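Local coordinates for protein Exo-beta-1,3-galactanase (Bifidobacterium bifidum, PDB 5FLW) that probably hydrolyses beta-1,3-galactan from the non-reducing chain ends, releasing galactose, as a family 43 glycoside hydrolase, at residues D138-D144 with E189-K195; W202-Q206 with Q244-V248. All coordinates share one frame. Residues are numbered along the deposited sequence.

Contact 1 of 2, residues D138-D144 with E189-K195; sequences DIGVFQD and ESPTIIK
Strands 139-143 and 191-195 run side by side in the same direction, axes 12° apart and 5.8 Å at closest approach. CA spacing opens from 5.4 Å at D138-S190 and G140-P191 to 6.2 Å at F142-I193 and 8.1 Å at D144-K195. D138 (chi1 -77°, m) accepts a hydrogen bond at OD2 from S190 N, 2.8 Å, where the chain turns a corner (S190 phi/psi 38/59). D138 OD2 also lies 3.2 Å from E189 OE1, two acceptors not hydrogen-bonded; water 1 joins D138 N (3.0 Å) to E189 OE1 (2.9 Å), and R83 offsets charge at D138 OD1. In the five-bladed beta-propeller of family 43 these are innermost strands of consecutive blades, and the carboxylate pair is consistent with the family's acidic active-site centre. Water 4 bridges V141 O (2.9 Å) and I193 N (3.2 Å). P191 O lies 3.7 Å from G140 CA, leaving no room for a CB there. F142 (chi1 173°, t) takes I193 CG2 over its ring face, 4.1 Å from the centroid, a CH-pi contact; F142 CD1 is 3.4 Å from I193 O and F142 CZ 4.0 Å from K195 CB. Extended K195 salt-bridges D144, NZ to OD1 2.9 Å; D144 OD2 is hydrogen-bonded to Y200 OH.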
ATOM      1  N   ASP A 138       1.119  -8.596   4.208  1.00 10.51           N
ATOM      2  CA  ASP A 138       0.938  -7.350   3.450  1.00 10.71           C
ATOM      3  C   ASP A 138      -0.454  -6.778   3.682  1.00  9.58           C
ATOM      4  O   ASP A 138      -1.442  -7.519   3.756  1.00 11.70           O
ATOM      5  CB  ASP A 138       1.059  -7.599   1.952  1.00 10.05           C
ATOM      6  CG  ASP A 138       2.490  -7.764   1.491  1.00 12.30           C
ATOM      7  OD1 ASP A 138       3.443  -7.762   2.327  1.00 10.67           O
ATOM      8  OD2 ASP A 138       2.642  -7.949   0.267  1.00 12.18           O
ATOM      9  N   ILE A 139      -0.528  -5.450   3.815  1.00  9.67           N
ATOM     10  CA  ILE A 139      -1.788  -4.756   4.023  1.00  9.56           C
ATOM     11  C   ILE A 139      -1.916  -3.592   3.040  1.00 11.00           C
ATOM     12  O   ILE A 139      -0.923  -3.060   2.527  1.00 11.90           O
ATOM     13  CB  ILE A 139      -1.986  -4.227   5.468  1.00 12.01           C
ATOM     14  CG1 ILE A 139      -0.839  -3.276   5.833  1.00 11.01           C
ATOM     15  CG2 ILE A 139      -2.151  -5.382   6.485  1.00  9.97           C
ATOM     16  CD1 ILE A 139      -1.173  -2.355   6.993  1.00 10.97           C
ATOM     17  N   GLY A 140      -3.183  -3.206   2.800  1.00 10.83           N
ATOM     18  CA  GLY A 140      -3.523  -1.946   2.170  1.00 12.60           C
ATOM     19  C   GLY A 140      -4.796  -1.419   2.808  1.00 10.73           C
ATOM     20  O   GLY A 140      -5.394  -2.092   3.643  1.00 11.91           O
ATOM     21  N   VAL A 141      -5.203  -0.204   2.426  1.00 11.63           N
ATOM     22  CA  VAL A 141      -6.436   0.378   2.956  1.00 12.65           C
ATOM     23  C   VAL A 141      -7.336   0.907   1.835  1.00 15.97           C
ATOM     24  O   VAL A 141      -6.884   1.259   0.737  1.00 15.52           O
ATOM     25  CB  VAL A 141      -6.185   1.475   4.026  1.00 13.94           C
ATOM     26  CG1 VAL A 141      -5.506   0.875   5.276  1.00 12.52           C
ATOM     27  CG2 VAL A 141      -5.364   2.625   3.430  1.00 11.25           C
ATOM     28  N   PHE A 142      -8.634   1.000   2.144  1.00 14.89           N
ATOM     29  CA  PHE A 142      -9.588   1.611   1.232  1.00 12.65           C
ATOM     30  C   PHE A 142     -10.699   2.285   2.045  1.00 15.46           C
ATOM     31  O   PHE A 142     -11.208   1.715   3.010  1.00 15.50           O
ATOM     32  CB  PHE A 142     -10.156   0.582   0.230  1.00 14.45           C
ATOM     33  CG  PHE A 142     -11.272   1.125  -0.638  1.00 15.07           C
ATOM     34  CD1 PHE A 142     -11.003   2.012  -1.674  1.00 14.17           C
ATOM     35  CD2 PHE A 142     -12.590   0.763  -0.404  1.00 18.80           C
ATOM     36  CE1 PHE A 142     -12.023   2.525  -2.439  1.00 18.28           C
ATOM     37  CE2 PHE A 142     -13.603   1.273  -1.173  1.00 16.41           C
ATOM     38  CZ  PHE A 142     -13.317   2.158  -2.194  1.00 16.75           C
ATOM     39  N   GLN A 143     -11.054   3.504   1.653  1.00 14.42           N
ATOM     40  CA  GLN A 143     -12.141   4.253   2.273  1.00 19.15           C
ATOM     41  C   GLN A 143     -13.207   4.522   1.213  1.00 18.28           C
ATOM     42  O   GLN A 143     -12.931   5.174   0.196  1.00 17.01           O
ATOM     43  CB  GLN A 143     -11.615   5.554   2.869  1.00 14.80           C
ATOM     44  CG  GLN A 143     -12.647   6.355   3.582  1.00 17.01           C
ATOM     45  CD  GLN A 143     -12.035   7.511   4.320  1.00 21.62           C
ATOM     46  OE1 GLN A 143     -11.428   8.411   3.712  1.00 24.52           O
ATOM     47  NE2 GLN A 143     -12.153   7.489   5.646  1.00 18.57           N
ATOM     48  N   ASP A 144     -14.415   4.002   1.444  1.00 16.39           N
ATOM     49  CA  ASP A 144     -15.513   4.071   0.487  1.00 18.18           C
ATOM     50  C   ASP A 144     -16.272   5.410   0.613  1.00 25.77           C
ATOM     51  O   ASP A 144     -16.046   6.199   1.547  1.00 19.64           O
ATOM     52  CB  ASP A 144     -16.430   2.857   0.661  1.00 21.46           C
ATOM     53  CG  ASP A 144     -17.103   2.409  -0.642  1.00 18.50           C
ATOM     54  OD1 ASP A 144     -17.160   3.185  -1.625  1.00 21.15           O
ATOM     55  OD2 ASP A 144     -17.609   1.266  -0.650  1.00 22.07           O
ATOM     56  N   GLU A 189      -0.529 -10.665  -2.996  1.00 13.38           N
ATOM     57  CA  GLU A 189      -0.135  -9.791  -1.896  1.00 14.41           C
ATOM     58  C   GLU A 189      -0.104  -8.317  -2.307  1.00 15.43           C
ATOM     59  O   GLU A 189      -0.595  -7.968  -3.375  1.00 11.27           O
ATOM     60  CB  GLU A 189       1.142 -10.258  -1.193  1.00 20.65           C
ATOM     61  CG  GLU A 189       2.385 -10.274  -2.048  1.00 19.67           C
ATOM     62  CD  GLU A 189       3.582 -10.860  -1.319  1.00 28.84           C
ATOM     63  OE1 GLU A 189       3.567 -10.948  -0.075  1.00 21.29           O
ATOM     64  OE2 GLU A 189       4.548 -11.224  -2.002  1.00 22.67           O
ATOM     65  N   SER A 190       0.544  -7.348  -1.512  1.00 12.20           N
ATOM     66  CA  SER A 190       0.606  -5.908  -1.790  1.00 11.23           C
ATOM     67  C   SER A 190      -0.712  -5.399  -2.380  1.00 13.22           C
ATOM     68  O   SER A 190      -0.737  -4.845  -3.471  1.00 15.06           O
ATOM     69  CB  SER A 190       1.811  -5.538  -2.668  1.00 13.81           C
ATOM     70  OG  SER A 190       1.703  -6.040  -3.987  1.00 12.90           O
ATOM     71  N   PRO A 191      -1.806  -5.575  -1.643  1.00 12.13           N
ATOM     72  CA  PRO A 191      -3.117  -5.176  -2.175  1.00 11.96           C
ATOM     73  C   PRO A 191      -3.322  -3.665  -2.217  1.00 12.26           C
ATOM     74  O   PRO A 191      -2.853  -2.917  -1.342  1.00 12.05           O
ATOM     75  CB  PRO A 191      -4.100  -5.818  -1.178  1.00 12.13           C
ATOM     76  CG  PRO A 191      -3.324  -5.873   0.112  1.00 11.97           C
ATOM     77  CD  PRO A 191      -1.923  -6.250  -0.333  1.00 12.27           C
ATOM     78  N   THR A 192      -4.106  -3.241  -3.222  1.00 12.52           N
ATOM     79  CA  THR A 192      -4.582  -1.867  -3.335  1.00 13.50           C
ATOM     80  C   THR A 192      -5.924  -1.890  -4.073  1.00 13.92           C
ATOM     81  O   THR A 192      -6.111  -2.699  -4.988  1.00 15.70           O
ATOM     82  CB  THR A 192      -3.520  -0.972  -4.022  1.00 14.07           C
ATOM     83  OG1 THR A 192      -4.019   0.370  -4.148  1.00 14.48           O
ATOM     84  CG2 THR A 192      -3.102  -1.528  -5.376  1.00 13.88           C
ATOM     85  N   ILE A 193      -6.866  -1.027  -3.655  1.00 13.26           N
ATOM     86  CA  ILE A 193      -8.205  -0.968  -4.243  1.00 15.17           C
ATOM     87  C   ILE A 193      -8.575   0.477  -4.552  1.00 16.76           C
ATOM     88  O   ILE A 193      -8.381   1.370  -3.720  1.00 15.81           O
ATOM     89  CB  ILE A 193      -9.285  -1.596  -3.309  1.00 16.19           C
ATOM     90  CG1 ILE A 193      -9.072  -3.113  -3.176  1.00 17.35           C
ATOM     91  CG2 ILE A 193     -10.736  -1.310  -3.802  1.00 15.74           C
ATOM     92  CD1 ILE A 193      -9.999  -3.828  -2.197  1.00 14.22           C
ATOM     93  N   ILE A 194      -9.187   0.683  -5.718  1.00 15.79           N
ATOM     94  CA  ILE A 194      -9.804   1.954  -6.084  1.00 15.46           C
ATOM     95  C   ILE A 194     -11.229   1.658  -6.542  1.00 17.20           C
ATOM     96  O   ILE A 194     -11.624   0.502  -6.741  1.00 17.31           O
ATOM     97  CB  ILE A 194      -9.032   2.776  -7.164  1.00 16.75           C
ATOM     98  CG1 ILE A 194      -8.923   2.019  -8.500  1.00 21.10           C
ATOM     99  CG2 ILE A 194      -7.652   3.210  -6.665  1.00 17.40           C
ATOM    100  CD1 ILE A 194     -10.075   2.210  -9.441  1.00 25.83           C
ATOM    101  N   LYS A 195     -12.004   2.723  -6.677  1.00 19.51           N
ATOM    102  CA  LYS A 195     -13.382   2.639  -7.149  1.00 17.84           C
ATOM    103  C   LYS A 195     -13.619   3.667  -8.249  1.00 18.96           C
ATOM    104  O   LYS A 195     -13.192   4.819  -8.135  1.00 20.79           O
ATOM    105  CB  LYS A 195     -14.368   2.951  -6.004  1.00 18.17           C
ATOM    106  CG  LYS A 195     -15.823   2.457  -6.197  1.00 20.91           C
ATOM    107  CD  LYS A 195     -16.708   3.022  -5.095  1.00 19.01           C
ATOM    108  CE  LYS A 195     -18.093   2.435  -5.118  1.00 20.77           C
ATOM    109  NZ  LYS A 195     -18.926   2.803  -3.945  1.00 20.04           N
TER
HETATM  110  O   HOH W   1       1.881 -10.729   2.307  1.00 12.12           O
HETATM  111  O   HOH W   2       5.741  -9.520   2.185  1.00 20.71           O
HETATM  112  O   HOH W   3      -0.122  -3.198  -0.105  1.00 13.16           O
HETATM  113  O   HOH W   4      -5.542   1.245  -1.819  1.00 14.54           O

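Contact 2 of 2, residues W202-Q206 with Q244-V248; sequences WFGSQ and QVDIV
Here the second strand of one propeller blade, 199-205, packs against the innermost strand of the next, 244-250, without sharing a sheet edge. Segments 202-205 and 244-248 cross at -140°, with axes 6.3 Å apart at closest approach, and the register sets G204 by V245 (CA-CA 6.4 Å) and S205 by Q244 (6.3 Å). F203 adopts chi1 -57° (m) and chi2 78°, which presents one ring face to V248, itself t (174°). V248 CG2 sits 4.1 Å from the ring centroid and 13° off the normal, a CH-pi contact. V245 is p (63°): V245 CG2 lies 4.3 Å from F203 CB. V245 CG1 rests 3.7 Å from G204 C. Between V245 and V248 a classic beta bulge at D246 and I247 interrupts the strand's alternation, so both valines can face the neighbouring blade. At the other end S205 is p (49°) and Q244 is extended (chi1 and chi2 both t), letting Q244 NE2 donate to S205 OG at 2.9 Å. Q244 OE1 accepts from W268 NE1, and S205 OG is also hydrogen-bonded to S190 OG. Between these segments the joint is thus apolar packing plus one directional hydrogen bond, which sets the polar end.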
ATOM      1  N   TRP A 202      -9.297  -4.117  -7.696  1.00 15.21           N
ATOM      2  CA  TRP A 202      -8.408  -4.645  -6.668  1.00 15.69           C
ATOM      3  C   TRP A 202      -7.178  -5.217  -7.364  1.00 22.77           C
ATOM      4  O   TRP A 202      -7.290  -6.169  -8.147  1.00 16.90           O
ATOM      5  CB  TRP A 202      -9.168  -5.745  -5.913  1.00 15.60           C
ATOM      6  CG  TRP A 202      -8.482  -6.470  -4.789  1.00 16.39           C
ATOM      7  CD1 TRP A 202      -7.181  -6.344  -4.362  1.00 17.89           C
ATOM      8  CD2 TRP A 202      -9.083  -7.473  -3.945  1.00 15.25           C
ATOM      9  NE1 TRP A 202      -6.942  -7.203  -3.304  1.00 18.54           N
ATOM     10  CE2 TRP A 202      -8.093  -7.901  -3.026  1.00 18.32           C
ATOM     11  CE3 TRP A 202     -10.368  -8.039  -3.869  1.00 17.30           C
ATOM     12  CZ2 TRP A 202      -8.348  -8.889  -2.057  1.00 15.27           C
ATOM     13  CZ3 TRP A 202     -10.626  -9.008  -2.895  1.00 18.21           C
ATOM     14  CH2 TRP A 202      -9.619  -9.412  -1.992  1.00 17.58           C
ATOM     15  N   PHE A 203      -6.005  -4.646  -7.068  1.00 16.12           N
ATOM     16  CA  PHE A 203      -4.731  -5.050  -7.651  1.00 14.52           C
ATOM     17  C   PHE A 203      -3.887  -5.781  -6.610  1.00 16.30           C
ATOM     18  O   PHE A 203      -3.970  -5.489  -5.413  1.00 15.36           O
ATOM     19  CB  PHE A 203      -3.940  -3.825  -8.137  1.00 13.80           C
ATOM     20  CG  PHE A 203      -4.686  -2.971  -9.127  1.00 16.66           C
ATOM     21  CD1 PHE A 203      -5.672  -2.081  -8.709  1.00 15.81           C
ATOM     22  CD2 PHE A 203      -4.405  -3.053 -10.485  1.00 16.64           C
ATOM     23  CE1 PHE A 203      -6.370  -1.291  -9.650  1.00 18.41           C
ATOM     24  CE2 PHE A 203      -5.098  -2.260 -11.424  1.00 16.13           C
ATOM     25  CZ  PHE A 203      -6.069  -1.385 -10.996  1.00 15.72           C
ATOM     26  N   GLY A 204      -3.041  -6.707  -7.081  1.00 15.45           N
ATOM     27  CA  GLY A 204      -2.089  -7.369  -6.205  1.00 14.98           C
ATOM     28  C   GLY A 204      -0.997  -8.065  -6.995  1.00 13.81           C
ATOM     29  O   GLY A 204      -1.022  -8.109  -8.230  1.00 14.97           O
ATOM     30  N   SER A 205      -0.034  -8.612  -6.255  1.00 12.26           N
ATOM     31  CA  SER A 205       1.133  -9.273  -6.827  1.00 12.53           C
ATOM     32  C   SER A 205       1.148 -10.764  -6.501  1.00 14.25           C
ATOM     33  O   SER A 205       0.714 -11.191  -5.422  1.00 14.31           O
ATOM     34  CB  SER A 205       2.435  -8.638  -6.329  1.00 14.54           C
ATOM     35  OG  SER A 205       2.435  -8.493  -4.920  1.00 14.46           O
ATOM     36  N   GLN A 206       1.667 -11.558  -7.439  1.00 15.51           N
ATOM     37  CA  GLN A 206       1.851 -12.976  -7.139  1.00 17.84           C
ATOM     38  C   GLN A 206       2.926 -13.134  -6.065  1.00 14.24           C
ATOM     39  O   GLN A 206       3.647 -12.191  -5.725  1.00 16.81           O
ATOM     40  CB  GLN A 206       2.178 -13.790  -8.402  1.00 14.84           C
ATOM     41  CG  GLN A 206       1.199 -13.536  -9.540  1.00 20.99           C
ATOM     42  CD  GLN A 206       1.507 -14.382 -10.778  1.00 24.29           C
ATOM     43  OE1 GLN A 206       1.586 -13.873 -11.908  1.00 27.74           O
ATOM     44  NE2 GLN A 206       1.698 -15.673 -10.584  1.00 27.82           N
ATOM     45  N   GLN A 244       6.795  -4.394  -8.133  1.00 13.02           N
ATOM     46  CA  GLN A 244       5.715  -5.002  -7.366  1.00 12.73           C
ATOM     47  C   GLN A 244       4.708  -3.905  -7.031  1.00 14.08           C
ATOM     48  O   GLN A 244       5.060  -2.930  -6.354  1.00 13.27           O
ATOM     49  CB  GLN A 244       6.239  -5.630  -6.066  1.00 11.51           C
ATOM     50  CG  GLN A 244       5.105  -6.314  -5.270  1.00 12.68           C
ATOM     51  CD  GLN A 244       5.548  -6.874  -3.923  1.00 11.89           C
ATOM     52  OE1 GLN A 244       6.511  -6.387  -3.331  1.00 14.00           O
ATOM     53  NE2 GLN A 244       4.847  -7.916  -3.441  1.00 13.57           N
ATOM     54  N   VAL A 245       3.458  -4.063  -7.508  1.00 11.89           N
ATOM     55  CA  VAL A 245       2.439  -3.041  -7.268  1.00 14.25           C
ATOM     56  C   VAL A 245       2.405  -2.697  -5.785  1.00 15.04           C
ATOM     57  O   VAL A 245       2.455  -3.570  -4.906  1.00 11.39           O
ATOM     58  CB  VAL A 245       1.046  -3.456  -7.788  1.00 13.50           C
ATOM     59  CG1 VAL A 245       0.508  -4.694  -7.058  1.00 12.29           C
ATOM     60  CG2 VAL A 245       0.053  -2.298  -7.640  1.00 12.27           C
ATOM     61  N   ASP A 246       2.372  -1.403  -5.509  1.00 11.78           N
ATOM     62  CA  ASP A 246       2.205  -0.936  -4.148  1.00 12.59           C
ATOM     63  C   ASP A 246       0.885  -0.227  -3.947  1.00 13.79           C
ATOM     64  O   ASP A 246       0.185  -0.497  -2.970  1.00 13.21           O
ATOM     65  CB  ASP A 246       3.321   0.022  -3.744  1.00 13.26           C
ATOM     66  CG  ASP A 246       3.097   0.549  -2.360  1.00 13.47           C
ATOM     67  OD1 ASP A 246       3.386  -0.222  -1.419  1.00 11.23           O
ATOM     68  OD2 ASP A 246       2.563   1.688  -2.227  1.00 13.02           O
ATOM     69  N   ILE A 247       0.545   0.694  -4.847  1.00 13.09           N
ATOM     70  CA  ILE A 247      -0.663   1.497  -4.689  1.00 14.43           C
ATOM     71  C   ILE A 247      -1.093   2.027  -6.051  1.00 14.99           C
ATOM     72  O   ILE A 247      -0.260   2.263  -6.934  1.00 14.54           O
ATOM     73  CB  ILE A 247      -0.438   2.628  -3.652  1.00 14.13           C
ATOM     74  CG1 ILE A 247      -1.774   3.261  -3.227  1.00 14.65           C
ATOM     75  CG2 ILE A 247       0.599   3.659  -4.164  1.00 14.67           C
ATOM     76  CD1 ILE A 247      -1.682   4.018  -1.916  1.00 16.32           C
ATOM     77  N   VAL A 248      -2.409   2.173  -6.229  1.00 13.90           N
ATOM     78  CA  VAL A 248      -3.030   2.916  -7.319  1.00 14.90           C
ATOM     79  C   VAL A 248      -3.894   3.996  -6.657  1.00 15.98           C
ATOM     80  O   VAL A 248      -4.640   3.696  -5.709  1.00 15.95           O
ATOM     81  CB  VAL A 248      -3.873   1.983  -8.221  1.00 15.81           C
ATOM     82  CG1 VAL A 248      -4.650   2.778  -9.277  1.00 14.80           C
ATOM     83  CG2 VAL A 248      -3.010   0.906  -8.867  1.00 13.52           C
TER

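Contacts 1 and 2, with centres about 9 Å apart, meet through the blade of strands 191-196 and 199-205: contact 1 joins its innermost strand to the preceding blade, contact 2 its second strand to the following one. E189 N lies 2.8 Å from S205 O, a probable hydrogen bond just before the corner at S190, tying the E189 end of contact 1 to the end of strand 199-205. S190 OG lies 2.7 Å from both S205 OG and V245 O, touching both sides of contact 2. R83 makes salt bridges to D138 and D246. The contact centres lie about 6 and 8 Å from the chain centre; with E189, these charges are consistent with the central, acidic active site of family 43 enzymes.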